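Local coordinates for UPF0141 protein yjdB (Campylobacter jejuni subsp. jejuni HB93-13, PDB 4TN0) that probably transfers phosphoethanolamine to periplasmic or envelope acceptors, as the zinc-binding catalytic domain of the transferase EptC, required for polymyxin resistance and motility, at residues A[27-33]-A[193-197]; A[98-102]-A[142-148]; A[128-132]-A[151-155]. One frame throughout, in Å; residues are numbered along the deposited sequence.

Interaction 1 (A[27-33]-A[193-197]); sequences TARAANY and YDNTL
The hydroxyl of Tyr193 reaches into the backbone of the 27-33 loop: Tyr193 OH donates to Thr27 O at 2.6 Å, with the oxygen lying in the plane of the ring at its edge. The same OH accepts a weak bond from Arg29 N at 2.9 Å, bent to 119°, so one phenol oxygen spans two backbone groups around Ala28. With CG anti to the backbone N (chi1 -180°), the ring is carried straight out from helix 186-211, and the CG and CD methylenes of Arg29 meet its CE2 obliquely. Beside it, Asn32 ND2 gives a nearly straight bond (173°) to Asp194 OD1 at 2.9 Å. The bond lies in the plane of the Asn32 amide, and the carboxylate oxygen receives it on its syn lone pair. Leu197 packs beside these polar groups, CD2 against Ala28 CB at 3.5 Å and Tyr33 CE1 at 3.7 Å, CD1 against Asn32 CB. In this alkaline phosphatase-like fold the loop follows strand 18-24, whose C-terminal end leads to the zinc ligand Glu26, and the contact ties that loop to the helix. A second shell fixes the first. Arg29 NE (2.8 Å) and NH2 both hold Asn32 OD1, approaching from one face of the amide, which sets the rotation that presents ND2 to Asp194. The guanidinium also forms a salt bridge with Glu233, Asp194 OD2 is bonded to Tyr38 and Asn41, and Tyr33 OH pairs with Tyr223 OH. Thr27 N bonds to the zinc ligand Asp226.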
# COMPACT_ATOMS: atom_id res chain seq x y z
N THR A 27 -7.03 2.77 -4.97
CA THR A 27 -7.99 3.87 -5.14
C THR A 27 -8.28 4.66 -3.84
O THR A 27 -8.97 5.69 -3.83
CB THR A 27 -9.30 3.29 -5.79
OG1 THR A 27 -8.99 2.71 -7.07
CG2 THR A 27 -10.38 4.33 -5.97
N ALA A 28 -7.72 4.19 -2.72
CA ALA A 28 -7.91 4.91 -1.46
C ALA A 28 -7.17 6.27 -1.47
O ALA A 28 -6.00 6.36 -1.85
CB ALA A 28 -7.44 4.07 -0.29
N ARG A 29 -7.87 7.30 -1.00
CA ARG A 29 -7.35 8.64 -0.99
C ARG A 29 -7.26 9.08 0.45
O ARG A 29 -8.11 8.73 1.26
CB ARG A 29 -8.24 9.59 -1.80
CG ARG A 29 -9.49 10.10 -1.08
CD ARG A 29 -10.45 10.78 -2.06
NE ARG A 29 -11.47 11.56 -1.36
CZ ARG A 29 -12.38 12.34 -1.95
NH1 ARG A 29 -12.41 12.44 -3.27
NH2 ARG A 29 -13.24 13.02 -1.22
N ALA A 30 -6.22 9.86 0.76
CA ALA A 30 -5.88 10.26 2.12
C ALA A 30 -6.94 11.14 2.78
O ALA A 30 -7.16 11.04 3.99
CB ALA A 30 -4.52 10.99 2.13
N ALA A 31 -7.56 12.03 2.00
CA ALA A 31 -8.53 13.01 2.50
C ALA A 31 -9.70 12.38 3.25
O ALA A 31 -10.45 13.07 3.93
CB ALA A 31 -9.05 13.87 1.35
N ASN A 32 -9.89 11.07 3.09
CA ASN A 32 -11.01 10.40 3.75
C ASN A 32 -10.54 9.44 4.83
O ASN A 32 -11.21 8.47 5.17
CB ASN A 32 -11.89 9.66 2.74
CG ASN A 32 -12.72 10.60 1.90
OD1 ASN A 32 -12.22 11.56 1.32
ND2 ASN A 32 -14.01 10.32 1.82
N TYR A 33 -9.34 9.68 5.34
CA TYR A 33 -8.81 8.92 6.46
C TYR A 33 -9.02 9.70 7.76
O TYR A 33 -8.64 10.87 7.88
CB TYR A 33 -7.33 8.58 6.20
CG TYR A 33 -7.21 7.31 5.39
CD1 TYR A 33 -7.67 7.27 4.07
CD2 TYR A 33 -6.67 6.14 5.94
CE1 TYR A 33 -7.60 6.10 3.33
CE2 TYR A 33 -6.59 4.97 5.20
CZ TYR A 33 -7.07 4.95 3.89
OH TYR A 33 -7.01 3.81 3.14
N TYR A 193 -17.96 5.04 -0.50
CA TYR A 193 -16.52 5.10 -0.66
C TYR A 193 -15.84 4.88 0.69
O TYR A 193 -14.83 4.16 0.77
CB TYR A 193 -16.09 6.45 -1.30
CG TYR A 193 -14.59 6.58 -1.50
CD1 TYR A 193 -13.96 5.91 -2.54
CD2 TYR A 193 -13.81 7.38 -0.66
CE1 TYR A 193 -12.58 6.00 -2.73
CE2 TYR A 193 -12.44 7.49 -0.85
CZ TYR A 193 -11.83 6.80 -1.89
OH TYR A 193 -10.48 6.91 -2.08
N ASP A 194 -16.39 5.50 1.74
CA ASP A 194 -15.86 5.39 3.09
C ASP A 194 -16.01 3.98 3.69
O ASP A 194 -15.13 3.51 4.44
CB ASP A 194 -16.55 6.40 3.99
CG ASP A 194 -16.05 7.81 3.75
OD1 ASP A 194 -15.05 7.95 3.02
OD2 ASP A 194 -16.62 8.76 4.32
N ASN A 195 -17.10 3.32 3.35
CA ASN A 195 -17.28 1.92 3.74
C ASN A 195 -16.14 1.06 3.21
O ASN A 195 -15.65 0.19 3.92
CB ASN A 195 -18.60 1.36 3.23
CG ASN A 195 -19.79 1.88 3.98
OD1 ASN A 195 -19.67 2.39 5.09
ND2 ASN A 195 -20.97 1.76 3.37
N THR A 196 -15.73 1.30 1.96
CA THR A 196 -14.65 0.52 1.38
C THR A 196 -13.35 0.76 2.15
O THR A 196 -12.54 -0.14 2.28
CB THR A 196 -14.41 0.86 -0.11
OG1 THR A 196 -13.85 2.18 -0.24
CG2 THR A 196 -15.68 0.80 -0.86
N LEU A 197 -13.18 1.98 2.65
CA LEU A 197 -11.99 2.32 3.44
C LEU A 197 -12.03 1.61 4.80
O LEU A 197 -11.00 1.12 5.29
CB LEU A 197 -11.91 3.84 3.63
CG LEU A 197 -11.66 4.72 2.39
CD1 LEU A 197 -11.63 6.19 2.75
CD2 LEU A 197 -10.36 4.33 1.68

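Interaction 2 (A[98-102]-A[142-148]); sequences GVDAA and HLSDQNI
The carboxylate of Asp100 and the amide of Asn147 cross at a slant on the same face of the sheet, their planes 49° apart, with Asn147 OD1 close to both CB and OD2 of Asp100. Ser144 OG donates to Asp100 OD2 at 2.9 Å, meeting it on the anti side and 23° out of the carboxylate plane. Asn147 OD1 is in turn held by Ser144 N at 2.8 Å, in the carbonyl plane on a lone pair, while Asn147 ND2 returns a bond to Ser144 O from above that carbonyl and also bonds to Lys18 O of strand 18-24. Asp100 extends its CG anti to the backbone N, which takes OD2 across to the serine. The strands themselves run parallel, the short segments 100-102 and 146-148 lying 20° apart. Ile148 N bonds to Asp100 O at 2.6 Å, and Asp100 N to Gln146 O and Ala102 N to Ile148 O continue the regular ladder of parallel neighbours in the central mixed sheet. On the opposite face, Ala101 CB touches Ile148 CG2 at 3.9 Å, and both residues touch Met91 of helix 90-96. Gly98 closes that helix in a Schellman motif just before the strand starts. Asp100 OD2 and Asn147 OD1, both acceptors, stand only 3.1 Å apart. Their proximity is probably offset by the salt bridge from Lys139 to Asp100 and by the donors from Ser144, which would keep the partly exposed aspartate charged at the N-terminal end of these strands.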
# COMPACT_ATOMS: atom_id res chain seq x y z
N GLY A 98 18.17 -13.31 -1.39
CA GLY A 98 17.84 -14.42 -0.51
C GLY A 98 16.66 -14.22 0.42
O GLY A 98 16.36 -15.11 1.21
N VAL A 99 16.00 -13.07 0.35
CA VAL A 99 14.79 -12.83 1.15
C VAL A 99 13.62 -13.70 0.66
O VAL A 99 13.44 -13.88 -0.54
CB VAL A 99 14.40 -11.36 1.11
CG1 VAL A 99 13.27 -11.08 2.09
CG2 VAL A 99 15.61 -10.50 1.42
N ASP A 100 12.85 -14.25 1.59
CA ASP A 100 11.64 -15.00 1.24
C ASP A 100 10.52 -14.02 0.80
O ASP A 100 10.05 -13.19 1.59
CB ASP A 100 11.17 -15.86 2.41
CG ASP A 100 10.04 -16.83 2.04
OD1 ASP A 100 9.31 -16.59 1.05
OD2 ASP A 100 9.89 -17.83 2.76
N ALA A 101 10.14 -14.10 -0.47
CA ALA A 101 9.16 -13.18 -1.05
C ALA A 101 7.89 -13.88 -1.52
O ALA A 101 7.96 -14.82 -2.32
CB ALA A 101 9.79 -12.42 -2.22
N ALA A 102 6.75 -13.43 -1.02
CA ALA A 102 5.44 -13.91 -1.48
C ALA A 102 4.57 -12.73 -1.95
O ALA A 102 4.56 -11.65 -1.32
CB ALA A 102 4.73 -14.70 -0.39
N HIS A 142 4.82 -21.61 6.67
CA HIS A 142 6.07 -21.90 5.98
C HIS A 142 6.98 -20.68 5.81
O HIS A 142 7.47 -20.41 4.71
CB HIS A 142 5.81 -22.52 4.61
CG HIS A 142 4.84 -23.66 4.62
ND1 HIS A 142 3.50 -23.50 4.92
CD2 HIS A 142 5.01 -24.97 4.36
CE1 HIS A 142 2.89 -24.67 4.83
NE2 HIS A 142 3.79 -25.58 4.49
N LEU A 143 7.23 -19.97 6.90
CA LEU A 143 8.12 -18.81 6.89
C LEU A 143 9.60 -19.22 6.88
O LEU A 143 9.94 -20.35 7.21
CB LEU A 143 7.85 -17.92 8.11
CG LEU A 143 6.54 -17.15 8.22
CD1 LEU A 143 6.62 -16.15 9.38
CD2 LEU A 143 6.19 -16.43 6.91
N SER A 144 10.46 -18.29 6.46
CA SER A 144 11.91 -18.42 6.61
C SER A 144 12.39 -17.43 7.66
O SER A 144 11.60 -16.98 8.49
CB SER A 144 12.63 -18.18 5.28
OG SER A 144 12.12 -19.03 4.26
N ASP A 145 13.67 -17.07 7.61
CA ASP A 145 14.23 -16.21 8.65
C ASP A 145 13.92 -14.75 8.34
O ASP A 145 13.68 -13.96 9.25
CB ASP A 145 15.76 -16.41 8.78
CG ASP A 145 16.16 -17.85 9.13
OD1 ASP A 145 15.40 -18.80 8.85
OD2 ASP A 145 17.27 -18.02 9.67
N GLN A 146 13.90 -14.41 7.05
CA GLN A 146 13.48 -13.09 6.56
C GLN A 146 12.44 -13.22 5.44
O GLN A 146 12.68 -13.88 4.42
CB GLN A 146 14.68 -12.29 6.07
CG GLN A 146 15.38 -11.47 7.15
CD GLN A 146 16.57 -12.19 7.77
OE1 GLN A 146 17.17 -13.09 7.17
NE2 GLN A 146 16.92 -11.77 8.98
N ASN A 147 11.28 -12.60 5.65
CA ASN A 147 10.16 -12.73 4.71
C ASN A 147 9.51 -11.41 4.34
O ASN A 147 9.22 -10.59 5.23
CB ASN A 147 9.07 -13.63 5.30
CG ASN A 147 9.61 -14.91 5.89
OD1 ASN A 147 9.63 -15.96 5.23
ND2 ASN A 147 10.06 -14.84 7.14
N ILE A 148 9.22 -11.21 3.06
CA ILE A 148 8.28 -10.15 2.69
C ILE A 148 7.10 -10.79 2.01
O ILE A 148 7.24 -11.58 1.06
CB ILE A 148 8.90 -9.04 1.77
CG1 ILE A 148 7.87 -7.92 1.56
CG2 ILE A 148 9.41 -9.61 0.45
CD1 ILE A 148 8.40 -6.70 0.82

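Interaction 3 (A[128-132]-A[151-155]); sequences LDENL and LHLQG
Asp129 OD1 is gripped by two donors: Gln154 N, at 2.9 Å with an angle of 159°, and the side-chain amide of Asn106 from the loop after strand 100-105. The other oxygen, Asp129 OD2, takes Gly155 N at 2.9 Å along a more bent path of 145°. Both backbone bonds fall on syn lone pairs, on the side of each oxygen that faces the other, so the carboxylate takes two successive N-H groups as a two-pronged acceptor. Asp129 places CG anti to its carbonyl carbon (chi1 -87°), turning the carboxylate from the short 3-10 segment 129-132 toward the turn that follows strand 146-152. Positive phi at Gly155 shapes that turn. Alongside the carboxylate, Leu153 CB lies 3.7 Å from Asp129 OD2. One turn further along the 3-10 segment, Leu132 CD1 approaches Leu153 CD2 at 3.7 Å and His152 O at the same distance, the leucine side chains crossing at a slant. Leu151 CB comes near Leu132 CD1 as well, and Phe104 of strand 100-105 extends this apolar patch. His152 points away to the other side of the strand, where its ND1 is bonded to Asp105. The contact thus joins the loop after strand 120-123 to the C-terminal end of a central strand, the end at which active-site loops gather in alkaline phosphatase-like folds. With three N-H donors, the buried carboxylate is well satisfied, and these donors would probably favour its charged form.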
# COMPACT_ATOMS: atom_id res chain seq x y z
N LEU A 128 -14.09 -10.43 -2.44
CA LEU A 128 -13.82 -9.73 -1.19
C LEU A 128 -12.34 -9.84 -0.82
O LEU A 128 -11.74 -10.91 -0.93
CB LEU A 128 -14.68 -10.30 -0.05
CG LEU A 128 -16.12 -9.81 0.17
CD1 LEU A 128 -16.30 -8.35 -0.23
CD2 LEU A 128 -17.08 -10.67 -0.63
N ASP A 129 -11.76 -8.73 -0.39
CA ASP A 129 -10.34 -8.69 -0.07
C ASP A 129 -9.99 -9.68 1.05
O ASP A 129 -8.82 -10.10 1.16
CB ASP A 129 -9.91 -7.29 0.36
CG ASP A 129 -9.52 -6.39 -0.79
OD1 ASP A 129 -9.09 -6.92 -1.84
OD2 ASP A 129 -9.65 -5.15 -0.63
N GLU A 130 -10.98 -10.05 1.87
CA GLU A 130 -10.71 -10.96 2.98
C GLU A 130 -10.12 -12.29 2.50
O GLU A 130 -9.40 -12.95 3.24
CB GLU A 130 -11.97 -11.17 3.83
CG GLU A 130 -13.15 -11.78 3.11
CD GLU A 130 -14.45 -11.67 3.90
OE1 GLU A 130 -14.64 -10.66 4.63
OE2 GLU A 130 -15.29 -12.58 3.78
N ASN A 131 -10.37 -12.66 1.25
CA ASN A 131 -9.84 -13.90 0.71
C ASN A 131 -8.31 -13.95 0.72
O ASN A 131 -7.72 -15.01 0.57
CB ASN A 131 -10.36 -14.16 -0.71
CG ASN A 131 -11.86 -14.33 -0.75
OD1 ASN A 131 -12.47 -14.61 0.28
ND2 ASN A 131 -12.46 -14.16 -1.92
N LEU A 132 -7.68 -12.78 0.84
CA LEU A 132 -6.24 -12.71 0.92
C LEU A 132 -5.74 -13.25 2.27
O LEU A 132 -4.59 -13.69 2.39
CB LEU A 132 -5.75 -11.28 0.69
CG LEU A 132 -5.87 -10.81 -0.77
CD1 LEU A 132 -5.66 -9.31 -0.85
CD2 LEU A 132 -4.89 -11.55 -1.69
N LEU A 151 0.49 -8.14 -0.09
CA LEU A 151 -0.92 -8.31 -0.35
C LEU A 151 -1.40 -7.12 -1.19
O LEU A 151 -1.31 -5.96 -0.75
CB LEU A 151 -1.71 -8.40 0.96
CG LEU A 151 -1.21 -9.46 1.95
CD1 LEU A 151 -2.02 -9.43 3.25
CD2 LEU A 151 -1.18 -10.84 1.33
N HIS A 152 -1.89 -7.42 -2.40
CA HIS A 152 -2.38 -6.41 -3.34
C HIS A 152 -3.91 -6.42 -3.32
O HIS A 152 -4.55 -7.37 -3.79
CB HIS A 152 -1.86 -6.69 -4.76
CG HIS A 152 -2.14 -5.60 -5.76
ND1 HIS A 152 -2.05 -5.79 -7.12
CD2 HIS A 152 -2.50 -4.30 -5.59
CE1 HIS A 152 -2.36 -4.68 -7.75
NE2 HIS A 152 -2.64 -3.76 -6.85
N LEU A 153 -4.48 -5.35 -2.77
CA LEU A 153 -5.92 -5.22 -2.58
C LEU A 153 -6.70 -4.79 -3.83
O LEU A 153 -6.17 -4.10 -4.70
CB LEU A 153 -6.21 -4.20 -1.48
CG LEU A 153 -5.50 -4.40 -0.15
CD1 LEU A 153 -5.97 -3.33 0.84
CD2 LEU A 153 -5.75 -5.80 0.39
N GLN A 154 -7.96 -5.20 -3.90
CA GLN A 154 -8.93 -4.57 -4.78
C GLN A 154 -9.36 -3.25 -4.11
O GLN A 154 -9.70 -2.26 -4.80
CB GLN A 154 -10.13 -5.50 -5.02
CG GLN A 154 -11.14 -5.05 -6.08
CD GLN A 154 -10.66 -5.15 -7.53
OE1 GLN A 154 -9.47 -5.09 -7.83
NE2 GLN A 154 -11.61 -5.27 -8.44
N GLY A 155 -9.33 -3.23 -2.78
CA GLY A 155 -9.50 -2.01 -2.01
C GLY A 155 -10.78 -1.26 -2.33
O GLY A 155 -11.88 -1.73 -2.05

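Interactions 2 and 3 share strand 146-152 and sit about 20 Å apart, centre to centre, at its beginning and at its C-terminal end; both reach the sheet in which strand 100-105 is its neighbour. Along the chain their segments alternate, and both contacts lie inside the loop closed by interaction 1. That contact uses helix 186-211, the next helix or strand in the chain after strand 146-152. Its centre is about 15 Å from interaction 3, which it touches through Thr196 CB and Gly155 O at 4.1 Å, but about 31 Å from interaction 2, across the chain's centre. Interactions 1 and 3 therefore join loops on the zinc-bearing side to helix 186-211 and to the end of strand 146-152, while interaction 2 pairs strands at the far end.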